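Local coordinates for TqaA (Penicillium aethiopicum, PDB 5DLK), which is a fungal nonribosomal peptide synthetase whose terminal condensation-like domain, the part held in this chain, probably releases the finished peptide by macrocyclization, at residues 137-140 with 141-145; 124-127 with 128-132; 356-359 with 360-363. All coordinates share one frame; numbering follows the deposited sequence. Where two conformers were deposited one is given.

In the fold
From the N terminus, contact 2 comes first: strand 122-125 ends and a tight turn reverses the chain into helix 132-144. Contact 1 follows at the other end of that helix, so the two stand in series on one beta-alpha-beta unit completed by strand 158-163; their centres lie about 16 Å apart. Contact 3 comes much later, where helix 346-358 runs out into the loop before helix 368-375, with its centre about 42 Å from that of contact 1. Contacts 2 and 3 each close a short local turn, contact 1 packs successive turns at a helix end, and none nests in or crosses another. Contacts 1 and 2 belong to the N-terminal half of the condensation fold, contact 3 to the C-terminal half.

Contact 1 (137-140 with 141-145); sequences KALW and DGKDW
W145 sets the CD1 corner of its indole over one face of the W140 ring system, with CD1 only 3.2 Å from W140 NE1. The two planes meet obliquely, at 56°, and W145 CB adds a CH-pi contact, sitting 4.2 Å from the centroid of the W140 six-membered ring. This overlap depends on W145 holding CG between its backbone N and carbonyl carbon (chi1 72°), which folds the indole back over the helix.

There its NE1 donates to D141 OD1 at 2.9 Å, with the acceptor in the indole plane and the anti lone pair in use. The other oxygen, D141 OD2, turns its syn lone pair to K137 NZ in a 2.9 Å salt bridge, the i to i+4 pairing that suits lysine and aspartate on a helix surface. A water gives D141 OD1 a further bond.

The backbone widens at this end of helix 132-144: L139 O accepts from both K143 N and D144 N, and W145 N reaches W140 O at 3.2 Å, a pi-type turn. F67 and F413 meet W140, R415 makes a cation-pi contact with W145, and D144 is salt-bridged to R122.

With an indole N-H, an ammonium group and a water all donating to it, the D141 carboxylate is probably kept ionised, and its rotation is fixed from both oxygens.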
loop_
_atom_site.group_PDB
_atom_site.type_symbol
_atom_site.label_atom_id
_atom_site.label_comp_id
_atom_site.label_asym_id
_atom_site.label_seq_id
_atom_site.Cartn_x
_atom_site.Cartn_y
_atom_site.Cartn_z
ATOM N N LYS A 137 15.837 -14.245 10.282
ATOM C CA LYS A 137 15.558 -14.799 8.960
ATOM C C LYS A 137 15.093 -16.243 9.071
ATOM O O LYS A 137 14.179 -16.650 8.378
ATOM C CB LYS A 137 16.792 -14.696 8.052
ATOM C CG LYS A 137 16.538 -15.026 6.580
ATOM C CD LYS A 137 15.425 -14.131 5.988
ATOM C CE LYS A 137 15.661 -13.834 4.500
ATOM N NZ LYS A 137 15.817 -15.073 3.683
ATOM N N ALA A 138 15.694 -17.027 9.969
ATOM C CA ALA A 138 15.252 -18.408 10.142
ATOM C C ALA A 138 13.807 -18.510 10.644
ATOM O O ALA A 138 13.077 -19.406 10.232
ATOM C CB ALA A 138 16.198 -19.167 11.117
ATOM N N LEU A 139 13.410 -17.627 11.558
ATOM C CA LEU A 139 12.057 -17.658 12.093
ATOM C C LEU A 139 11.068 -17.194 11.009
ATOM O O LEU A 139 9.972 -17.741 10.876
ATOM C CB LEU A 139 11.937 -16.767 13.340
ATOM C CG LEU A 139 12.685 -17.289 14.576
ATOM C CD1 LEU A 139 12.624 -16.206 15.638
ATOM C CD2 LEU A 139 12.038 -18.579 15.052
ATOM N N TRP A 140 11.489 -16.197 10.241
ATOM C CA TRP A 140 10.680 -15.666 9.123
ATOM C C TRP A 140 10.368 -16.749 8.087
ATOM O O TRP A 140 9.204 -17.060 7.829
ATOM C CB TRP A 140 11.426 -14.510 8.467
ATOM C CG TRP A 140 10.738 -13.874 7.269
ATOM C CD1 TRP A 140 11.104 -13.998 5.956
ATOM C CD2 TRP A 140 9.597 -12.996 7.289
ATOM N NE1 TRP A 140 10.265 -13.241 5.157
ATOM C CE2 TRP A 140 9.327 -12.629 5.947
ATOM C CE3 TRP A 140 8.788 -12.477 8.306
ATOM C CZ2 TRP A 140 8.275 -11.764 5.599
ATOM C CZ3 TRP A 140 7.734 -11.626 7.959
ATOM C CH2 TRP A 140 7.495 -11.276 6.616
ATOM N N ASP A 141 11.412 -17.336 7.512
ATOM C CA ASP A 141 11.261 -18.398 6.517
ATOM C C ASP A 141 10.737 -19.716 7.054
ATOM O O ASP A 141 10.139 -20.495 6.320
ATOM C CB ASP A 141 12.595 -18.655 5.816
ATOM C CG ASP A 141 12.978 -17.532 4.874
ATOM O OD1 ASP A 141 12.064 -16.857 4.346
ATOM O OD2 ASP A 141 14.185 -17.328 4.653
ATOM N N GLY A 142 10.980 -19.987 8.333
ATOM C CA GLY A 142 10.637 -21.281 8.876
ATOM C C GLY A 142 9.224 -21.348 9.407
ATOM O O GLY A 142 8.643 -22.428 9.477
ATOM N N LYS A 143 8.656 -20.210 9.790
ATOM C CA LYS A 143 7.300 -20.266 10.305
ATOM C C LYS A 143 6.499 -18.969 10.189
ATOM O O LYS A 143 5.288 -19.026 9.972
ATOM C CB LYS A 143 7.313 -20.736 11.774
ATOM C CG LYS A 143 7.971 -19.793 12.759
ATOM C CD LYS A 143 8.027 -20.421 14.182
ATOM C CE LYS A 143 6.645 -20.658 14.778
ATOM N NZ LYS A 143 5.950 -19.382 15.116
ATOM N N ASP A 144 7.142 -17.811 10.304
ATOM C CA ASP A 144 6.375 -16.567 10.385
ATOM C C ASP A 144 5.534 -16.310 9.104
ATOM O O ASP A 144 4.327 -16.087 9.210
ATOM C CB ASP A 144 7.285 -15.363 10.666
ATOM C CG ASP A 144 7.948 -15.432 12.053
ATOM O OD1 ASP A 144 7.545 -16.287 12.871
ATOM O OD2 ASP A 144 8.858 -14.620 12.320
ATOM N N TRP A 145 6.130 -16.340 7.913
ATOM C CA TRP A 145 5.273 -16.090 6.734
ATOM C C TRP A 145 4.624 -17.378 6.160
ATOM O O TRP A 145 3.483 -17.311 5.700
ATOM C CB TRP A 145 6.027 -15.276 5.635
ATOM C CG TRP A 145 7.107 -15.983 4.858
ATOM C CD1 TRP A 145 8.461 -15.871 5.041
ATOM C CD2 TRP A 145 6.926 -16.875 3.753
ATOM N NE1 TRP A 145 9.130 -16.661 4.133
ATOM C CE2 TRP A 145 8.212 -17.294 3.335
ATOM C CE3 TRP A 145 5.801 -17.367 3.077
ATOM C CZ2 TRP A 145 8.403 -18.176 2.273
ATOM C CZ3 TRP A 145 5.991 -18.261 2.036
ATOM C CH2 TRP A 145 7.282 -18.651 1.639
HETATM O O HOH W 1 12.614 -15.154 2.379
#

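Contact 2 (124-127 with 128-132); sequences VQCW and PGEDP
W127 O is gripped from two sources: E130 N donates to it at 3.0 Å, and a water donates to it at 2.9 Å. The same water gives a second hydrogen bond to E130 O, so it bridges the two ends of a type II beta turn running from W127 to E130. The amide comes in from well above the plane of the W127 carbonyl. P128 and G129 fill the two central places, residues well suited to a type II turn: the proline ring fixes phi at the first, while the positive phi of 82° at the second would press a side chain against the preceding carbonyl oxygen.

E130 then closes the turn a second time with its side chain. With CG anti to the backbone N (chi1 174°) and the chain extended beyond it, the carboxylate reaches back so that OE1 accepts from W127 N at 2.9 Å, on the anti side and somewhat out of the carboxylate plane. A glutamate is long enough to make this return. Its OE2 lies 3.6 Å from W127 CE3, and carboxylate and indole are turned only 18° apart, although they cross obliquely. E130 OE1 also rests 3.2 Å from C126 CB, a buried small side chain whose SG points on to P132 CA at 4.1 Å.

D131 is the N-cap of helix 132-144, its OD2 bonded to E134 N, and P132, which needs no amide hydrogen, suits the helix's first turn. The bend thus joins strand 122-125, paired through V124 and C126 with strand 158-163 at the sheet edge, to a helix whose V135 touches C126 and E130; P132 reaches across to V162, H169 and V171.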
loop_
_atom_site.group_PDB
_atom_site.type_symbol
_atom_site.label_atom_id
_atom_site.label_comp_id
_atom_site.label_asym_id
_atom_site.label_seq_id
_atom_site.Cartn_x
_atom_site.Cartn_y
_atom_site.Cartn_z
ATOM N N VAL A 124 14.532 -13.381 21.857
ATOM C CA VAL A 124 15.548 -14.407 21.709
ATOM C C VAL A 124 16.871 -13.902 22.274
ATOM O O VAL A 124 17.322 -12.816 21.926
ATOM C CB VAL A 124 15.760 -14.805 20.229
ATOM C CG1 VAL A 124 16.856 -15.844 20.113
ATOM C CG2 VAL A 124 14.458 -15.316 19.609
ATOM N N GLN A 125 17.487 -14.686 23.157
ATOM C CA GLN A 125 18.862 -14.415 23.563
ATOM C C GLN A 125 19.733 -15.427 22.842
ATOM O O GLN A 125 19.593 -16.623 23.061
ATOM C CB GLN A 125 19.037 -14.507 25.092
ATOM C CG GLN A 125 18.287 -13.429 25.874
ATOM C CD GLN A 125 16.808 -13.766 26.115
ATOM O OE1 GLN A 125 16.480 -14.835 26.640
ATOM N NE2 GLN A 125 15.912 -12.850 25.727
ATOM N N CYS A 126 20.592 -14.947 21.943
ATOM C CA CYS A 126 21.350 -15.823 21.064
ATOM C C CYS A 126 22.538 -16.446 21.772
ATOM O O CYS A 126 22.996 -15.921 22.787
ATOM C CB CYS A 126 21.870 -15.069 19.856
ATOM S SG CYS A 126 20.589 -14.366 18.805
ATOM N N TRP A 127 23.029 -17.543 21.212
ATOM C CA TRP A 127 24.337 -18.085 21.596
ATOM C C TRP A 127 25.423 -17.061 21.293
ATOM O O TRP A 127 25.292 -16.279 20.351
ATOM C CB TRP A 127 24.648 -19.360 20.836
ATOM C CG TRP A 127 23.891 -20.575 21.223
ATOM C CD1 TRP A 127 23.689 -21.057 22.485
ATOM C CD2 TRP A 127 23.298 -21.521 20.332
ATOM N NE1 TRP A 127 22.983 -22.231 22.431
ATOM C CE2 TRP A 127 22.741 -22.543 21.117
ATOM C CE3 TRP A 127 23.171 -21.592 18.941
ATOM C CZ2 TRP A 127 22.052 -23.615 20.565
ATOM C CZ3 TRP A 127 22.508 -22.662 18.396
ATOM C CH2 TRP A 127 21.956 -23.661 19.203
ATOM N N PRO A 128 26.519 -17.072 22.067
ATOM C CA PRO A 128 27.679 -16.271 21.650
ATOM C C PRO A 128 28.115 -16.582 20.205
ATOM O O PRO A 128 28.176 -17.750 19.792
ATOM C CB PRO A 128 28.776 -16.667 22.665
ATOM C CG PRO A 128 28.228 -17.829 23.442
ATOM C CD PRO A 128 26.736 -17.758 23.352
ATOM N N GLY A 129 28.381 -15.528 19.435
ATOM C CA GLY A 129 28.761 -15.676 18.039
ATOM C C GLY A 129 27.613 -15.865 17.053
ATOM O O GLY A 129 27.820 -15.857 15.852
ATOM N N GLU A 130 26.400 -16.057 17.552
ATOM C CA GLU A 130 25.254 -16.305 16.679
ATOM C C GLU A 130 24.702 -14.962 16.189
ATOM O O GLU A 130 24.499 -14.053 16.983
ATOM C CB GLU A 130 24.190 -17.123 17.425
ATOM C CG GLU A 130 22.862 -17.341 16.703
ATOM C CD GLU A 130 21.910 -18.254 17.486
ATOM O OE1 GLU A 130 21.706 -18.024 18.703
ATOM O OE2 GLU A 130 21.354 -19.201 16.882
ATOM N N ASP A 131 24.474 -14.826 14.887
ATOM C CA ASP A 131 24.041 -13.535 14.352
ATOM C C ASP A 131 22.530 -13.338 14.492
ATOM O O ASP A 131 21.743 -14.143 13.994
ATOM C CB ASP A 131 24.443 -13.382 12.886
ATOM C CG ASP A 131 23.861 -12.123 12.259
ATOM O OD1 ASP A 131 24.396 -11.023 12.499
ATOM O OD2 ASP A 131 22.843 -12.231 11.547
ATOM N N PRO A 132 22.128 -12.252 15.160
ATOM C CA PRO A 132 20.714 -12.007 15.456
ATOM C C PRO A 132 19.863 -11.900 14.186
ATOM O O PRO A 132 18.732 -12.360 14.195
ATOM C CB PRO A 132 20.730 -10.671 16.203
ATOM C CG PRO A 132 22.134 -10.465 16.617
ATOM C CD PRO A 132 22.987 -11.148 15.615
HETATM O O HOH W 2 25.227 -13.483 19.565
#

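Contact 3 (356-359 with 360-363); sequences QYTR and ALSH
The apolar part of the contact is L361 against Y357 and T358. L361 CD2 lies 3.5 Å from Y357 OH and 3.7 Å from Y357 CZ, meeting the phenol obliquely at its hydroxyl end, while the other branch, CD1, comes to 4.2 Å from T358 CB. L361 has CG anti to its carbonyl carbon (chi1 -79°), which turns the forked end back over the last helical turn so that each methyl finds a different residue. An alanine here would lack both methyls and is likely to leave a gap beside the phenol, with the tyrosine less firmly held in rotation.

Backbone bonds end helix 346-358. L361 N donates to T358 O at 3.3 Å, closing a type I beta turn from T358 to L361, and A360 N donates to Y357 O at 3.1 Å. The methyl of A360 is small enough for this buried bend, where it touches F231. Y357 belongs to the phosphopantetheine site seen in this protein, with N311 and T282 close by, so in this condensation domain the turn borders the pocket for the carrier arm.

Among polar side chains, R359 NH1 donates to Q356 OE1 at 2.9 Å, in the guanidinium plane and on a lone pair of the amide oxygen. Q356 NE2 is held in turn by R334 O. A water links R359 O to S362 N. H363 brings its ring edge near R359 O, with CD2 3.8 Å away, stacks on F231 and bonds through ND1 to T228, fastening the loop to helix 227-235.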
loop_
_atom_site.group_PDB
_atom_site.type_symbol
_atom_site.label_atom_id
_atom_site.label_comp_id
_atom_site.label_asym_id
_atom_site.label_seq_id
_atom_site.Cartn_x
_atom_site.Cartn_y
_atom_site.Cartn_z
ATOM N N GLN A 356 -6.197 13.926 -16.095
ATOM C CA GLN A 356 -7.044 12.743 -15.920
ATOM C C GLN A 356 -6.872 12.121 -14.537
ATOM O O GLN A 356 -7.720 11.348 -14.092
ATOM C CB GLN A 356 -6.773 11.706 -17.016
ATOM C CG GLN A 356 -7.311 12.160 -18.387
ATOM C CD GLN A 356 -8.837 12.330 -18.366
ATOM O OE1 GLN A 356 -9.350 13.439 -18.186
ATOM N NE2 GLN A 356 -9.560 11.232 -18.563
ATOM N N TYR A 357 -5.775 12.471 -13.862
ATOM C CA TYR A 357 -5.598 12.157 -12.439
ATOM C C TYR A 357 -6.169 13.266 -11.537
ATOM O O TYR A 357 -6.893 12.980 -10.585
ATOM C CB TYR A 357 -4.106 11.942 -12.147
ATOM C CG TYR A 357 -3.720 12.081 -10.693
ATOM C CD1 TYR A 357 -4.231 11.211 -9.729
ATOM C CD2 TYR A 357 -2.814 13.051 -10.291
ATOM C CE1 TYR A 357 -3.860 11.316 -8.393
ATOM C CE2 TYR A 357 -2.447 13.170 -8.961
ATOM C CZ TYR A 357 -2.973 12.309 -8.021
ATOM O OH TYR A 357 -2.594 12.431 -6.699
ATOM N N THR A 358 -5.843 14.522 -11.832
ATOM C CA THR A 358 -6.183 15.594 -10.886
ATOM C C THR A 358 -7.679 15.858 -10.850
ATOM O O THR A 358 -8.205 16.287 -9.806
ATOM C CB THR A 358 -5.415 16.905 -11.188
ATOM O OG1 THR A 358 -5.747 17.405 -12.480
ATOM C CG2 THR A 358 -3.908 16.672 -11.105
ATOM N N ARG A 359 -8.372 15.570 -11.953
ATOM C CA ARG A 359 -9.852 15.681 -11.977
ATOM C C ARG A 359 -10.512 14.834 -10.874
ATOM O O ARG A 359 -11.601 15.158 -10.359
ATOM C CB ARG A 359 -10.403 15.222 -13.333
ATOM C CG ARG A 359 -10.249 16.186 -14.495
ATOM C CD ARG A 359 -10.702 15.510 -15.803
ATOM N NE ARG A 359 -12.147 15.236 -15.778
ATOM C CZ ARG A 359 -12.789 14.392 -16.586
ATOM N NH1 ARG A 359 -12.133 13.704 -17.516
ATOM N NH2 ARG A 359 -14.120 14.243 -16.459
ATOM N N ALA A 360 -9.866 13.725 -10.533
ATOM C CA ALA A 360 -10.492 12.746 -9.658
ATOM C C ALA A 360 -10.104 12.887 -8.176
ATOM O O ALA A 360 -10.541 12.092 -7.360
ATOM C CB ALA A 360 -10.161 11.329 -10.141
ATOM N N LEU A 361 -9.282 13.876 -7.841
ATOM C CA LEU A 361 -8.721 13.961 -6.490
ATOM C C LEU A 361 -9.767 13.936 -5.380
ATOM O O LEU A 361 -9.602 13.211 -4.400
ATOM C CB LEU A 361 -7.870 15.217 -6.348
ATOM C CG LEU A 361 -6.474 15.090 -6.951
ATOM C CD1 LEU A 361 -5.825 16.466 -7.066
ATOM C CD2 LEU A 361 -5.623 14.130 -6.114
ATOM N N SER A 362 -10.846 14.707 -5.536
ATOM C CA SER A 362 -11.873 14.748 -4.493
ATOM C C SER A 362 -12.803 13.532 -4.546
ATOM O O SER A 362 -13.702 13.390 -3.704
ATOM C CB SER A 362 -12.684 16.055 -4.577
ATOM O OG SER A 362 -13.381 16.180 -5.800
ATOM N N HIS A 363 -12.558 12.629 -5.492
ATOM C CA HIS A 363 -13.451 11.491 -5.712
ATOM C C HIS A 363 -12.744 10.141 -5.632
ATOM O O HIS A 363 -13.365 9.093 -5.814
ATOM C CB HIS A 363 -14.123 11.633 -7.084
ATOM C CG HIS A 363 -14.740 12.983 -7.305
ATOM N ND1 HIS A 363 -15.786 13.454 -6.541
ATOM C CD2 HIS A 363 -14.466 13.951 -8.212
ATOM C CE1 HIS A 363 -16.124 14.663 -6.961
ATOM N NE2 HIS A 363 -15.340 14.988 -7.979
HETATM O O HOH W 3 -11.561 16.364 -7.834
#